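Local atomic coordinates of leucyl-tRNA synthetase subunit alpha (Aquifex aeolicus, PDB entry 3O0A), a protein that charges tRNA with leucine and, through the CP1 hydrolytic domain described here, probably clears wrongly charged tRNA by hydrolysis. Residues I8-E13 with D48-A53; E35-I40 with R208-K213. One frame throughout, in Å; residues are numbered along the deposited sequence.

Contact 1: I8-E13 with D48-A53; sequences IRFYVE and DTVFGA
V50 and I8 meet through their methyl ends, with V50 CG2 3.8 Å from I8 CD1. The same methyl lies 4.1 Å from F10 CZ, and the two directions seen from CG2 diverge by about 91°. V50 CG2 is therefore a bump seated in the hollow between two alternate side chains of strand 6-13. Its placement follows from the V50 torsion: CG1 falls between the backbone N and the carbonyl carbon (chi1 68°), which swings CG2 anti to the N and out toward the strand.

A second bump runs the other way. F10 CZ, the far corner of the ring, enters the notch between V50 CG2 and A53 CB, the latter also 4.1 Å from CZ. The walls of this notch, V50 CG2 and A53 CB, stand 5.3 Å apart and are seen from CZ at about 80°, so the ring corner nests partway between them. The F10 ring meets both obliquely, and the F10 and V50 side chains run alongside each other with their directions reversed.

The notch is shaped by a tight 3-10 turn, in which G52 N bonds T49 O at 2.7 Å and A53 N bonds V50 O at 3.2 Å. M140 of strand 138-141 packs against F10, V50 and A53, while I201 of helix 194-207 covers V50. All four touching residues are buried and purely apolar here. D48 and T49 close the TTRPDT sequence, the threonine-rich motif of LeuRS editing sites, so the interlock joins the segment following that motif to the N-terminal strand of the CP1 editing domain.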
ATOM      1  N   ILE A   8      -8.433  -5.025  -2.117  1.00 13.41           N
ATOM      2  CA  ILE A   8      -7.494  -5.345  -3.188  1.00 12.39           C
ATOM      3  C   ILE A   8      -6.351  -6.154  -2.592  1.00 11.90           C
ATOM      4  O   ILE A   8      -5.803  -5.781  -1.548  1.00 11.40           O
ATOM      5  CB  ILE A   8      -6.971  -4.089  -3.894  1.00 11.97           C
ATOM      6  CG1 ILE A   8      -8.150  -3.315  -4.506  1.00 12.77           C
ATOM      7  CG2 ILE A   8      -5.932  -4.474  -4.990  1.00 12.19           C
ATOM      8  CD1 ILE A   8      -7.781  -2.026  -5.230  1.00 13.69           C
ATOM      9  N   ARG A   9      -6.038  -7.271  -3.241  1.00 11.96           N
ATOM     10  CA  ARG A   9      -5.020  -8.195  -2.747  1.00 11.68           C
ATOM     11  C   ARG A   9      -3.657  -7.873  -3.355  1.00 11.39           C
ATOM     12  O   ARG A   9      -3.309  -8.361  -4.429  1.00 11.93           O
ATOM     13  CB  ARG A   9      -5.419  -9.662  -3.009  1.00 12.84           C
ATOM     14  CG  ARG A   9      -6.801 -10.023  -2.464  1.00 15.35           C
ATOM     15  CD  ARG A   9      -6.932 -11.506  -2.187  1.00 20.41           C
ATOM     16  NE  ARG A   9      -5.993 -11.963  -1.149  1.00 22.72           N
ATOM     17  CZ  ARG A   9      -6.330 -12.419   0.059  1.00 27.07           C
ATOM     18  NH1 ARG A   9      -7.600 -12.465   0.445  1.00 29.89           N
ATOM     19  NH2 ARG A   9      -5.382 -12.827   0.901  1.00 25.16           N
ATOM     20  N   PHE A  10      -2.901  -7.006  -2.689  1.00 10.74           N
ATOM     21  CA  PHE A  10      -1.481  -6.870  -3.011  1.00 10.10           C
ATOM     22  C   PHE A  10      -0.769  -8.120  -2.490  1.00 10.90           C
ATOM     23  O   PHE A  10      -1.318  -8.836  -1.656  1.00 10.85           O
ATOM     24  CB  PHE A  10      -0.914  -5.588  -2.386  1.00 10.23           C
ATOM     25  CG  PHE A  10      -1.350  -4.342  -3.108  1.00 10.80           C
ATOM     26  CD1 PHE A  10      -2.670  -3.885  -3.014  1.00 12.32           C
ATOM     27  CD2 PHE A  10      -0.451  -3.644  -3.911  1.00  9.25           C
ATOM     28  CE1 PHE A  10      -3.082  -2.736  -3.704  1.00 11.75           C
ATOM     29  CE2 PHE A  10      -0.855  -2.496  -4.599  1.00 11.83           C
ATOM     30  CZ  PHE A  10      -2.178  -2.039  -4.484  1.00 11.40           C
ATOM     31  N   TYR A  11       0.433  -8.394  -2.988  1.00 11.33           N
ATOM     32  CA  TYR A  11       1.186  -9.530  -2.464  1.00 11.81           C
ATOM     33  C   TYR A  11       2.674  -9.357  -2.633  1.00 12.14           C
ATOM     34  O   TYR A  11       3.140  -8.803  -3.623  1.00 13.58           O
ATOM     35  CB  TYR A  11       0.724 -10.849  -3.113  1.00 11.91           C
ATOM     36  CG  TYR A  11       0.706 -10.841  -4.628  1.00 12.05           C
ATOM     37  CD1 TYR A  11      -0.441 -10.443  -5.327  1.00 12.95           C
ATOM     38  CD2 TYR A  11       1.830 -11.225  -5.369  1.00 13.11           C
ATOM     39  CE1 TYR A  11      -0.480 -10.432  -6.725  1.00 15.10           C
ATOM     40  CE2 TYR A  11       1.809 -11.211  -6.793  1.00 14.21           C
ATOM     41  CZ  TYR A  11       0.648 -10.810  -7.452  1.00 15.13           C
ATOM     42  OH  TYR A  11       0.593 -10.786  -8.834  1.00 15.08           O
ATOM     43  N   VAL A  12       3.418  -9.849  -1.655  1.00 12.09           N
ATOM     44  CA  VAL A  12       4.866  -9.924  -1.777  1.00 12.06           C
ATOM     45  C   VAL A  12       5.202 -11.283  -2.369  1.00 13.19           C
ATOM     46  O   VAL A  12       4.884 -12.325  -1.778  1.00 13.22           O
ATOM     47  CB  VAL A  12       5.558  -9.734  -0.412  1.00 12.27           C
ATOM     48  CG1 VAL A  12       7.051  -9.905  -0.546  1.00 11.69           C
ATOM     49  CG2 VAL A  12       5.222  -8.366   0.180  1.00 12.89           C
ATOM     50  N   GLU A  13       5.817 -11.262  -3.552  1.00 13.42           N
ATOM     51  CA  GLU A  13       6.303 -12.489  -4.177  1.00 15.25           C
ATOM     52  C   GLU A  13       7.564 -12.968  -3.475  1.00 16.00           C
ATOM     53  O   GLU A  13       8.479 -12.176  -3.218  1.00 15.66           O
ATOM     54  CB  GLU A  13       6.616 -12.248  -5.647  1.00 15.70           C
ATOM     55  CG  GLU A  13       5.402 -11.885  -6.478  1.00 16.59           C
ATOM     56  CD  GLU A  13       5.789 -11.534  -7.895  1.00 21.28           C
ATOM     57  OE1 GLU A  13       6.724 -12.176  -8.419  1.00 23.27           O
ATOM     58  OE2 GLU A  13       5.203 -10.590  -8.467  1.00 21.79           O
ATOM     59  N   ASP A  48     -10.326   3.167  -8.313  1.00 16.08           N
ATOM     60  CA  ASP A  48     -10.019   3.851  -9.570  1.00 16.79           C
ATOM     61  C   ASP A  48      -8.568   4.344  -9.652  1.00 16.83           C
ATOM     62  O   ASP A  48      -8.075   4.620 -10.744  1.00 17.57           O
ATOM     63  CB  ASP A  48     -10.997   5.020  -9.834  1.00 18.01           C
ATOM     64  CG  ASP A  48     -11.053   6.036  -8.683  1.00 19.00           C
ATOM     65  OD1 ASP A  48     -10.921   5.663  -7.495  1.00 17.65           O
ATOM     66  OD2 ASP A  48     -11.263   7.225  -8.973  1.00 21.74           O
ATOM     67  N   THR A  49      -7.894   4.423  -8.502  1.00 16.23           N
ATOM     68  CA  THR A  49      -6.519   4.930  -8.414  1.00 16.20           C
ATOM     69  C   THR A  49      -5.458   3.828  -8.247  1.00 14.43           C
ATOM     70  O   THR A  49      -4.272   4.127  -8.029  1.00 14.86           O
ATOM     71  CB  THR A  49      -6.360   5.958  -7.265  1.00 16.49           C
ATOM     72  OG1 THR A  49      -6.495   5.313  -5.990  1.00 17.23           O
ATOM     73  CG2 THR A  49      -7.399   7.089  -7.398  1.00 19.44           C
ATOM     74  N   VAL A  50      -5.872   2.565  -8.359  1.00 13.71           N
ATOM     75  CA  VAL A  50      -4.979   1.442  -8.024  1.00 12.50           C
ATOM     76  C   VAL A  50      -3.690   1.439  -8.871  1.00 13.01           C
ATOM     77  O   VAL A  50      -2.619   1.055  -8.391  1.00 12.39           O
ATOM     78  CB  VAL A  50      -5.716   0.072  -8.093  1.00 12.39           C
ATOM     79  CG1 VAL A  50      -6.102  -0.266  -9.530  1.00 12.54           C
ATOM     80  CG2 VAL A  50      -4.841  -1.068  -7.457  1.00 12.48           C
ATOM     81  N   PHE A  51      -3.785   1.884 -10.126  1.00 13.77           N
ATOM     82  CA  PHE A  51      -2.590   1.913 -10.972  1.00 14.44           C
ATOM     83  C   PHE A  51      -1.590   2.960 -10.487  1.00 15.49           C
ATOM     84  O   PHE A  51      -0.423   2.937 -10.881  1.00 16.55           O
ATOM     85  CB  PHE A  51      -2.951   2.150 -12.441  1.00 14.83           C
ATOM     86  CG  PHE A  51      -3.594   0.960 -13.108  1.00 14.62           C
ATOM     87  CD1 PHE A  51      -4.956   0.711 -12.957  1.00 13.65           C
ATOM     88  CD2 PHE A  51      -2.832   0.094 -13.906  1.00 14.94           C
ATOM     89  CE1 PHE A  51      -5.568  -0.395 -13.581  1.00 13.97           C
ATOM     90  CE2 PHE A  51      -3.428  -1.010 -14.547  1.00 14.63           C
ATOM     91  CZ  PHE A  51      -4.803  -1.260 -14.379  1.00 13.80           C
ATOM     92  N   GLY A  52      -2.053   3.864  -9.626  1.00 15.47           N
ATOM     93  CA  GLY A  52      -1.221   4.955  -9.116  1.00 15.98           C
ATOM     94  C   GLY A  52      -0.586   4.655  -7.778  1.00 15.34           C
ATOM     95  O   GLY A  52       0.076   5.516  -7.200  1.00 16.42           O
ATOM     96  N   ALA A  53      -0.772   3.429  -7.287  1.00 14.54           N
ATOM     97  CA  ALA A  53      -0.161   3.032  -6.020  1.00 14.29           C
ATOM     98  C   ALA A  53       1.346   2.928  -6.196  1.00 14.86           C
ATOM     99  O   ALA A  53       1.831   2.164  -7.032  1.00 15.87           O
ATOM    100  CB  ALA A  53      -0.765   1.710  -5.493  1.00 13.66           C
TER

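Contact 2: E35-I40 with R208-K213; sequences EKRIYI and RGLGEK
Y39 and L210 both turn CG anti to the carbonyl carbon (chi1 -77° and -67°), while R37 runs extended from CG to NE; together these torsions bring a ring, a guanidinium and a leucine methyl to one spot. The methyl is L210 CD2, which lies 4.1 Å from Y39 CE1 and arrives at the ring edge, near the ring plane. The same CD2 is 4.1 Å from R37 NH1, which it approaches obliquely. L210 crosses both partners at about a right angle. Its CA-CB bond does not itself aim at the other segment; the end of the chain bends in to make the touch.

The polar ends are fixed from within 35-40. R37 NH1 donates to Y39 OH over 2.9 Å with an N-H...O angle of 154°, and the hydroxyl lies close to the guanidinium plane. Y39 OH in turn donates to E35 OE1 at 2.6 Å, reaching the carboxylate on its syn side but somewhat out of its plane. One hydroxyl thus accepts and donates, which should restrict rotation of the phenol O-H.

In the fold, the contact reaches from outer strand 37-44 to L210, in the turn just before the other outer strand, 211-213, of a three-stranded antiparallel sheet, over the middle strand 6-13. The nearest CA atoms, those of Y39 and L210, are 9.8 Å apart, consistent with two strand spacings. R9 of the middle strand makes a cation-pi contact with Y39, while Y11 does so with R37. G209 ends helix 194-207 in a Schellman motif with positive phi, and the chain turns there into L210 and strand 211-213.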
ATOM      1  N   GLU A  35       1.763 -20.794  -3.185  1.00 20.90           N
ATOM      2  CA  GLU A  35       1.614 -19.668  -4.109  1.00 20.36           C
ATOM      3  C   GLU A  35       2.853 -18.798  -4.257  1.00 19.10           C
ATOM      4  O   GLU A  35       2.902 -17.943  -5.154  1.00 17.76           O
ATOM      5  CB  GLU A  35       0.433 -18.776  -3.706  1.00 19.94           C
ATOM      6  CG  GLU A  35      -0.931 -19.471  -3.685  1.00 21.37           C
ATOM      7  CD  GLU A  35      -2.069 -18.473  -3.588  1.00 21.32           C
ATOM      8  OE1 GLU A  35      -2.061 -17.467  -4.337  1.00 23.92           O
ATOM      9  OE2 GLU A  35      -2.979 -18.695  -2.768  1.00 25.07           O
ATOM     10  N   LYS A  36       3.840 -19.006  -3.380  1.00 18.68           N
ATOM     11  CA  LYS A  36       5.061 -18.188  -3.337  1.00 18.21           C
ATOM     12  C   LYS A  36       4.690 -16.707  -3.166  1.00 16.26           C
ATOM     13  O   LYS A  36       5.256 -15.817  -3.818  1.00 15.77           O
ATOM     14  CB  LYS A  36       5.952 -18.440  -4.558  1.00 18.86           C
ATOM     15  CG  LYS A  36       6.683 -19.795  -4.509  1.00 20.96           C
ATOM     16  CD  LYS A  36       7.615 -19.956  -5.700  1.00 22.82           C
ATOM     17  CE  LYS A  36       8.584 -21.111  -5.492  1.00 26.20           C
ATOM     18  NZ  LYS A  36       9.427 -21.376  -6.698  1.00 29.63           N
ATOM     19  N   ARG A  37       3.718 -16.479  -2.281  1.00 14.75           N
ATOM     20  CA  ARG A  37       3.197 -15.134  -1.989  1.00 13.46           C
ATOM     21  C   ARG A  37       2.874 -14.958  -0.523  1.00 12.74           C
ATOM     22  O   ARG A  37       2.479 -15.919   0.139  1.00 12.82           O
ATOM     23  CB  ARG A  37       1.896 -14.889  -2.755  1.00 13.45           C
ATOM     24  CG  ARG A  37       2.057 -14.803  -4.239  1.00 15.08           C
ATOM     25  CD  ARG A  37       0.698 -14.702  -4.897  1.00 15.36           C
ATOM     26  NE  ARG A  37       0.882 -14.578  -6.337  1.00 17.21           N
ATOM     27  CZ  ARG A  37      -0.086 -14.343  -7.213  1.00 18.43           C
ATOM     28  NH1 ARG A  37      -1.343 -14.214  -6.817  1.00 17.06           N
ATOM     29  NH2 ARG A  37       0.216 -14.245  -8.502  1.00 19.45           N
ATOM     30  N   ILE A  38       3.027 -13.723  -0.042  1.00 12.08           N
ATOM     31  CA  ILE A  38       2.441 -13.283   1.227  1.00 12.01           C
ATOM     32  C   ILE A  38       1.482 -12.163   0.890  1.00 10.95           C
ATOM     33  O   ILE A  38       1.890 -11.133   0.371  1.00 11.09           O
ATOM     34  CB  ILE A  38       3.503 -12.789   2.242  1.00 11.83           C
ATOM     35  CG1 ILE A  38       4.504 -13.923   2.576  1.00 14.71           C
ATOM     36  CG2 ILE A  38       2.819 -12.224   3.518  1.00 11.53           C
ATOM     37  CD1 ILE A  38       3.956 -15.075   3.395  1.00 20.36           C
ATOM     38  N   TYR A  39       0.194 -12.381   1.132  1.00 11.12           N
ATOM     39  CA  TYR A  39      -0.798 -11.391   0.716  1.00 11.04           C
ATOM     40  C   TYR A  39      -0.892 -10.224   1.682  1.00 10.79           C
ATOM     41  O   TYR A  39      -0.880 -10.424   2.898  1.00 11.40           O
ATOM     42  CB  TYR A  39      -2.167 -12.042   0.561  1.00 12.35           C
ATOM     43  CG  TYR A  39      -2.293 -12.832  -0.724  1.00 13.70           C
ATOM     44  CD1 TYR A  39      -2.492 -12.175  -1.945  1.00 13.40           C
ATOM     45  CD2 TYR A  39      -2.216 -14.218  -0.727  1.00 15.74           C
ATOM     46  CE1 TYR A  39      -2.623 -12.882  -3.134  1.00 15.70           C
ATOM     47  CE2 TYR A  39      -2.343 -14.938  -1.924  1.00 15.79           C
ATOM     48  CZ  TYR A  39      -2.541 -14.258  -3.118  1.00 16.18           C
ATOM     49  OH  TYR A  39      -2.666 -14.941  -4.306  1.00 17.21           O
ATOM     50  N   ILE A  40      -1.034  -9.023   1.117  1.00  9.99           N
ATOM     51  CA  ILE A  40      -1.361  -7.829   1.900  1.00 10.37           C
ATOM     52  C   ILE A  40      -2.672  -7.291   1.361  1.00 11.40           C
ATOM     53  O   ILE A  40      -2.702  -6.598   0.343  1.00 11.12           O
ATOM     54  CB  ILE A  40      -0.252  -6.763   1.773  1.00 10.71           C
ATOM     55  CG1 ILE A  40       1.100  -7.358   2.178  1.00 12.66           C
ATOM     56  CG2 ILE A  40      -0.557  -5.520   2.618  1.00 11.00           C
ATOM     57  CD1 ILE A  40       1.853  -8.013   1.054  1.00 22.12           C
ATOM     58  N   ARG A 208     -10.451 -11.911 -11.240  1.00 19.05           N
ATOM     59  CA  ARG A 208      -9.119 -12.498 -11.122  1.00 18.00           C
ATOM     60  C   ARG A 208      -8.798 -13.043  -9.728  1.00 17.74           C
ATOM     61  O   ARG A 208      -7.687 -13.525  -9.487  1.00 17.59           O
ATOM     62  CB  ARG A 208      -8.064 -11.458 -11.524  1.00 17.59           C
ATOM     63  CG  ARG A 208      -8.125 -11.041 -13.002  1.00 17.60           C
ATOM     64  CD  ARG A 208      -7.207  -9.862 -13.279  1.00 17.02           C
ATOM     65  NE  ARG A 208      -5.834 -10.130 -12.874  1.00 15.57           N
ATOM     66  CZ  ARG A 208      -5.001  -9.190 -12.432  1.00 15.18           C
ATOM     67  NH1 ARG A 208      -5.404  -7.928 -12.360  1.00 15.18           N
ATOM     68  NH2 ARG A 208      -3.765  -9.517 -12.073  1.00 15.82           N
ATOM     69  N   GLY A 209      -9.758 -12.947  -8.809  1.00 17.57           N
ATOM     70  CA  GLY A 209      -9.563 -13.379  -7.426  1.00 17.74           C
ATOM     71  C   GLY A 209      -8.596 -12.528  -6.617  1.00 17.14           C
ATOM     72  O   GLY A 209      -8.047 -12.993  -5.609  1.00 17.28           O
ATOM     73  N   LEU A 210      -8.385 -11.284  -7.054  1.00 15.90           N
ATOM     74  CA  LEU A 210      -7.432 -10.372  -6.408  1.00 15.67           C
ATOM     75  C   LEU A 210      -8.084  -9.094  -5.859  1.00 15.99           C
ATOM     76  O   LEU A 210      -7.406  -8.087  -5.569  1.00 14.39           O
ATOM     77  CB  LEU A 210      -6.292 -10.021  -7.372  1.00 15.76           C
ATOM     78  CG  LEU A 210      -5.359 -11.174  -7.755  1.00 15.87           C
ATOM     79  CD1 LEU A 210      -4.501 -10.788  -8.960  1.00 16.23           C
ATOM     80  CD2 LEU A 210      -4.473 -11.601  -6.584  1.00 14.12           C
ATOM     81  N   GLY A 211      -9.401  -9.148  -5.718  1.00 17.59           N
ATOM     82  CA  GLY A 211     -10.160  -8.047  -5.148  1.00 19.57           C
ATOM     83  C   GLY A 211     -11.605  -8.436  -4.906  1.00 21.51           C
ATOM     84  O   GLY A 211     -12.073  -9.475  -5.380  1.00 21.23           O
ATOM     85  N   GLU A 212     -12.308  -7.610  -4.141  1.00 23.10           N
ATOM     86  CA  GLU A 212     -13.763  -7.741  -4.042  1.00 25.77           C
ATOM     87  C   GLU A 212     -14.445  -6.428  -3.672  1.00 26.37           C
ATOM     88  O   GLU A 212     -13.865  -5.603  -2.982  1.00 24.69           O
ATOM     89  CB  GLU A 212     -14.173  -8.876  -3.096  1.00 26.26           C
ATOM     90  CG  GLU A 212     -13.693  -8.788  -1.659  1.00 28.34           C
ATOM     91  CD  GLU A 212     -14.122 -10.005  -0.837  1.00 28.95           C
ATOM     92  OE1 GLU A 212     -15.313 -10.391  -0.902  1.00 33.40           O
ATOM     93  OE2 GLU A 212     -13.269 -10.583  -0.127  1.00 33.97           O
ATOM     94  N   LYS A 213     -15.669  -6.238  -4.163  1.00 28.04           N
ATOM     95  CA  LYS A 213     -16.488  -5.087  -3.785  1.00 30.80           C
ATOM     96  C   LYS A 213     -16.736  -5.142  -2.286  1.00 31.76           C
ATOM     97  O   LYS A 213     -17.101  -6.192  -1.765  1.00 32.52           O
ATOM     98  CB  LYS A 213     -17.834  -5.109  -4.529  1.00 31.17           C
ATOM     99  CG  LYS A 213     -17.719  -4.978  -6.037  1.00 32.65           C
ATOM    100  CD  LYS A 213     -19.074  -4.769  -6.735  1.00 33.81           C
ATOM    101  CE  LYS A 213     -18.847  -4.363  -8.195  1.00 35.91           C
ATOM    102  NZ  LYS A 213     -20.069  -4.476  -9.060  1.00 37.82           N
TER

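Overall arrangement
The centres of contacts 1 and 2 lie 10 Å apart, and both depend on one antiparallel sheet in which strand 6-13 runs between 37-44 and 211-213. Backbone bonds probably tie them directly: F10 O to I40 N at 2.8 Å and R9 N to L210 O, also at 2.8 Å. Strand 6-13 uses I8 and F10 for contact 1, and the alternate residues R9 and Y11 beside contact 2, so the two lie on opposite faces of the sheet. Along the chain the segments alternate, 8-13, 35-40, 48-53, 208-213, bringing both termini of the hydrolytic domain together on one sheet, next to the segment that leads into strand 55-58.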